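Local coordinates for protein NAD(P)H dehydrogenase (quinone) (Deinococcus radiodurans, PDB 1YDG) that catalyses the two-electron reduction of quinones to quinols by NADH or NADPH, using one bound FMN per monomer of a homotetrameric flavoprotein, at residues G105-W108 against S109-K112; R191-V194 against E195-K199. All blocks are in the same frame, centred on the assembly; numbering follows the deposited sequence.

Contact 1: residues G105-W108 against S109-K112; sequences GGLW and SSGK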
loop_
_atom_site.group_PDB
_atom_site.type_symbol
_atom_site.label_atom_id
_atom_site.label_comp_id
_atom_site.label_asym_id
_atom_site.label_seq_id
_atom_site.Cartn_x
_atom_site.Cartn_y
_atom_site.Cartn_z
ATOM N N GLY B 105 1.865 5.010 -21.998
ATOM C CA GLY B 105 3.324 5.089 -22.019
ATOM C C GLY B 105 3.919 6.183 -22.898
ATOM O O GLY B 105 4.864 6.865 -22.503
ATOM N N GLY B 106 3.370 6.362 -24.090
ATOM C CA GLY B 106 3.858 7.399 -25.004
ATOM C C GLY B 106 3.589 8.787 -24.472
ATOM O O GLY B 106 4.463 9.654 -24.481
ATOM N N LEU B 107 2.370 9.010 -24.004
ATOM C CA LEU B 107 2.019 10.278 -23.339
ATOM C C LEU B 107 2.901 10.592 -22.125
ATOM O O LEU B 107 3.295 11.749 -21.900
ATOM C CB LEU B 107 0.571 10.247 -22.851
ATOM C CG LEU B 107 -0.525 11.086 -23.481
ATOM C CD1 LEU B 107 -1.616 11.254 -22.409
ATOM C CD2 LEU B 107 -0.048 12.431 -23.967
ATOM N N TRP B 108 3.153 9.564 -21.322
ATOM C CA TRP B 108 4.040 9.665 -20.173
ATOM C C TRP B 108 5.466 10.030 -20.618
ATOM O O TRP B 108 6.090 10.941 -20.065
ATOM C CB TRP B 108 4.030 8.334 -19.383
ATOM C CG TRP B 108 5.000 8.292 -18.238
ATOM C CD1 TRP B 108 4.818 8.803 -16.973
ATOM C CD2 TRP B 108 6.316 7.738 -18.253
ATOM N NE1 TRP B 108 5.936 8.591 -16.211
ATOM C CE2 TRP B 108 6.870 7.937 -16.967
ATOM C CE3 TRP B 108 7.085 7.090 -19.225
ATOM C CZ2 TRP B 108 8.161 7.511 -16.634
ATOM C CZ3 TRP B 108 8.369 6.673 -18.892
ATOM C CH2 TRP B 108 8.888 6.882 -17.604
ATOM N N SER B 109 5.971 9.319 -21.628
ATOM C CA SER B 109 7.292 9.598 -22.216
ATOM C C SER B 109 7.461 11.011 -22.712
ATOM O O SER B 109 8.562 11.545 -22.705
ATOM C CB SER B 109 7.577 8.650 -23.377
ATOM O OG SER B 109 7.817 7.361 -22.883
ATOM N N SER B 110 6.377 11.613 -23.162
ATOM C CA SER B 110 6.429 12.936 -23.719
ATOM C C SER B 110 6.413 14.005 -22.631
ATOM O O SER B 110 6.550 15.179 -22.937
ATOM C CB SER B 110 5.252 13.145 -24.669
ATOM O OG SER B 110 4.091 13.529 -23.964
ATOM N N GLY B 111 6.238 13.605 -21.370
ATOM C CA GLY B 111 6.086 14.557 -20.270
ATOM C C GLY B 111 4.720 15.232 -20.176
ATOM O O GLY B 111 4.526 16.086 -19.321
ATOM N N LYS B 112 3.765 14.832 -21.022
ATOM C CA LYS B 112 2.476 15.532 -21.146
ATOM C C LYS B 112 1.390 15.110 -20.136
ATOM O O LYS B 112 0.239 15.525 -20.288
ATOM C CB LYS B 112 1.907 15.372 -22.565
ATOM C CG LYS B 112 2.526 16.276 -23.601
ATOM C CD LYS B 112 1.756 16.191 -24.912
ATOM C CE LYS B 112 2.435 16.979 -26.036
ATOM N NZ LYS B 112 1.783 16.735 -27.372
#
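Leu107 O is gripped by Lys112 N at 3.2 Å, nearly in line with the carbonyl, and by Ser110 OG at 2.8 Å, tilted 31° from the carbonyl plane. The first bond, together with Gly111 N to Trp108 O at 3.0 Å, forms a Schellman motif that ends helix 105-109. Gly111 suits the turn because its phi is positive, which side chains disfavour. Ser110 OG lies between its backbone N and carbonyl carbon (chi1 84°), which swings the hydroxyl back onto the last turn. Two residues before Leu107, Gly105 O also takes two donors: Ser109 N at 2.8 Å and Ser109 OG at 3.0 Å arrive from opposite faces of its plane. Elsewhere on the turn, Leu107 CD2 rests on Lys112 CB at 3.8 Å, while the lysine amine reaches a salt bridge with Glu77. Trp108, with CG anti to its N (chi1 175°), leads away from the turn, its NE1 hydrogen-bonded to O of the FMN-site residue His144 and its ring edge-to-face with Phe90 of a second subunit. A leucine in place of Trp108 would probably leave His144 O without this donor and that Phe90 without its aromatic partner. Short serine hydroxyls and a glycine accepting positive phi thus let this short helix's carbonyls find donors locally.

Contact 2: residues R191-V194 against E195-K199; sequences RRQV and ELTAK
This is a contact between successive turns of one alpha-helix, the C-terminal helix 180-204 of the flavodoxin-like alpha/beta fold, where one side packs on the central sheet and another meets a third subunit. Backbone bonds from i+4 to i hold it, among them Leu196 N to Arg192 O at 2.9 Å. On the sheet side the amide of Gln193 suits a buried place that needs both donor and acceptor: OE1 is hydrogen-bonded to Ser119 OG, NE2 to Ile82 O and Thr117 OG1. Thr197 OG1 also bonds to Thr117 OG1, and its side chain touches Ala81 of strand 81-89. Toward the third subunit, Leu196 CD1 sits over the centre of one face of the Arg192 guanidinium, 3.9 Å above its plane, so the flat cation has an aliphatic cover while NH1 bonds to Asn115 of that subunit. Arg191 and Glu195 run side by side, with CG of Arg191 3.5 Å from OE2 of Glu195; their charged ends stay apart, NE to OE2 being 4.7 Å. With OG1 beside its backbone N (chi1 -51°), Thr197 folds its hydroxyl back along the helix: OG1 reaches Gln193 O at 2.6 Å, 37° out of the carbonyl plane, and Thr197 N approaches that oxygen from the other face.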
loop_
_atom_site.group_PDB
_atom_site.type_symbol
_atom_site.label_atom_id
_atom_site.label_comp_id
_atom_site.label_asym_id
_atom_site.label_seq_id
_atom_site.Cartn_x
_atom_site.Cartn_y
_atom_site.Cartn_z
ATOM N N ARG B 191 -16.033 18.709 -6.911
ATOM C CA ARG B 191 -16.136 20.158 -6.780
ATOM C C ARG B 191 -14.815 20.708 -6.214
ATOM O O ARG B 191 -14.255 21.683 -6.700
ATOM C CB ARG B 191 -17.352 20.515 -5.900
ATOM C CG ARG B 191 -17.475 21.968 -5.461
ATOM C CD ARG B 191 -18.780 22.212 -4.677
ATOM N NE ARG B 191 -18.735 21.558 -3.359
ATOM C CZ ARG B 191 -19.534 20.566 -2.931
ATOM N NH1 ARG B 191 -20.519 20.070 -3.686
ATOM N NH2 ARG B 191 -19.351 20.069 -1.705
ATOM N N ARG B 192 -14.311 20.035 -5.201
ATOM C CA ARG B 192 -13.072 20.428 -4.566
ATOM C C ARG B 192 -11.894 20.346 -5.523
ATOM O O ARG B 192 -11.079 21.258 -5.583
ATOM C CB ARG B 192 -12.850 19.525 -3.369
ATOM C CG ARG B 192 -11.491 19.619 -2.776
ATOM C CD ARG B 192 -11.414 18.705 -1.544
ATOM N NE ARG B 192 -10.021 18.493 -1.198
ATOM C CZ ARG B 192 -9.271 19.384 -0.575
ATOM N NH1 ARG B 192 -9.786 20.554 -0.209
ATOM N NH2 ARG B 192 -8.003 19.107 -0.321
ATOM N N GLN B 193 -11.800 19.244 -6.258
ATOM C CA GLN B 193 -10.717 19.078 -7.231
ATOM C C GLN B 193 -10.744 20.143 -8.322
ATOM O O GLN B 193 -9.693 20.655 -8.718
ATOM C CB GLN B 193 -10.739 17.674 -7.842
ATOM C CG GLN B 193 -9.675 17.455 -8.922
ATOM C CD GLN B 193 -9.527 16.021 -9.329
ATOM O OE1 GLN B 193 -10.201 15.151 -8.804
ATOM N NE2 GLN B 193 -8.625 15.759 -10.285
ATOM N N VAL B 194 -11.936 20.480 -8.803
ATOM C CA VAL B 194 -12.087 21.541 -9.816
ATOM C C VAL B 194 -11.623 22.890 -9.261
ATOM O O VAL B 194 -10.868 23.595 -9.917
ATOM C CB VAL B 194 -13.555 21.632 -10.323
ATOM C CG1 VAL B 194 -13.804 22.927 -11.110
ATOM C CG2 VAL B 194 -13.899 20.417 -11.155
ATOM N N GLU B 195 -12.051 23.216 -8.040
ATOM C CA GLU B 195 -11.595 24.443 -7.350
ATOM C C GLU B 195 -10.067 24.509 -7.160
ATOM O O GLU B 195 -9.437 25.533 -7.460
ATOM C CB GLU B 195 -12.309 24.590 -6.000
ATOM C CG GLU B 195 -13.794 24.935 -6.145
ATOM C CD GLU B 195 -14.594 24.817 -4.844
ATOM O OE1 GLU B 195 -13.992 24.567 -3.765
ATOM O OE2 GLU B 195 -15.839 24.984 -4.907
ATOM N N LEU B 196 -9.465 23.426 -6.685
ATOM C CA LEU B 196 -7.992 23.362 -6.607
ATOM C C LEU B 196 -7.320 23.541 -7.978
ATOM O O LEU B 196 -6.359 24.304 -8.116
ATOM C CB LEU B 196 -7.528 22.059 -5.952
ATOM C CG LEU B 196 -7.760 21.960 -4.433
ATOM C CD1 LEU B 196 -7.585 20.533 -3.949
ATOM C CD2 LEU B 196 -6.848 22.893 -3.650
ATOM N N THR B 197 -7.841 22.849 -8.988
ATOM C CA THR B 197 -7.267 22.894 -10.327
ATOM C C THR B 197 -7.334 24.316 -10.922
ATOM O O THR B 197 -6.355 24.805 -11.480
ATOM C CB THR B 197 -7.978 21.928 -11.287
ATOM O OG1 THR B 197 -8.063 20.619 -10.708
ATOM C CG2 THR B 197 -7.229 21.854 -12.606
ATOM N N ALA B 198 -8.489 24.951 -10.798
ATOM C CA ALA B 198 -8.678 26.328 -11.236
ATOM C C ALA B 198 -7.674 27.278 -10.551
ATOM O O ALA B 198 -7.104 28.154 -11.199
ATOM C CB ALA B 198 -10.093 26.763 -10.950
ATOM N N LYS B 199 -7.432 27.088 -9.258
ATOM C CA LYS B 199 -6.443 27.921 -8.550
ATOM C C LYS B 199 -5.023 27.729 -9.097
ATOM O O LYS B 199 -4.321 28.712 -9.377
ATOM C CB LYS B 199 -6.472 27.650 -7.051
ATOM C CG LYS B 199 -7.665 28.262 -6.331
ATOM C CD LYS B 199 -7.658 27.866 -4.846
ATOM C CE LYS B 199 -8.825 28.487 -4.040
ATOM N NZ LYS B 199 -10.143 28.274 -4.728
#

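In the fold
Contact 1 comes first along the chain and closes before contact 2 opens. Their centres are about 24 Å apart and their nearest atoms about 12 Å, so they do not touch, although both belong to the same flavodoxin-like domain. Residues 105-112 finish the short helix 105-109 and lead toward strand 117-124, whereas residues 191-199 lie in the long final helix 180-204. That strand ties the two regions together: the chain leaving contact 1 enters it, and contact 2 bonds to its side chains. Each region also meets a different neighbouring subunit, contact 1 beside the FMN site and contact 2 away from it, so both take part in building the tetramer.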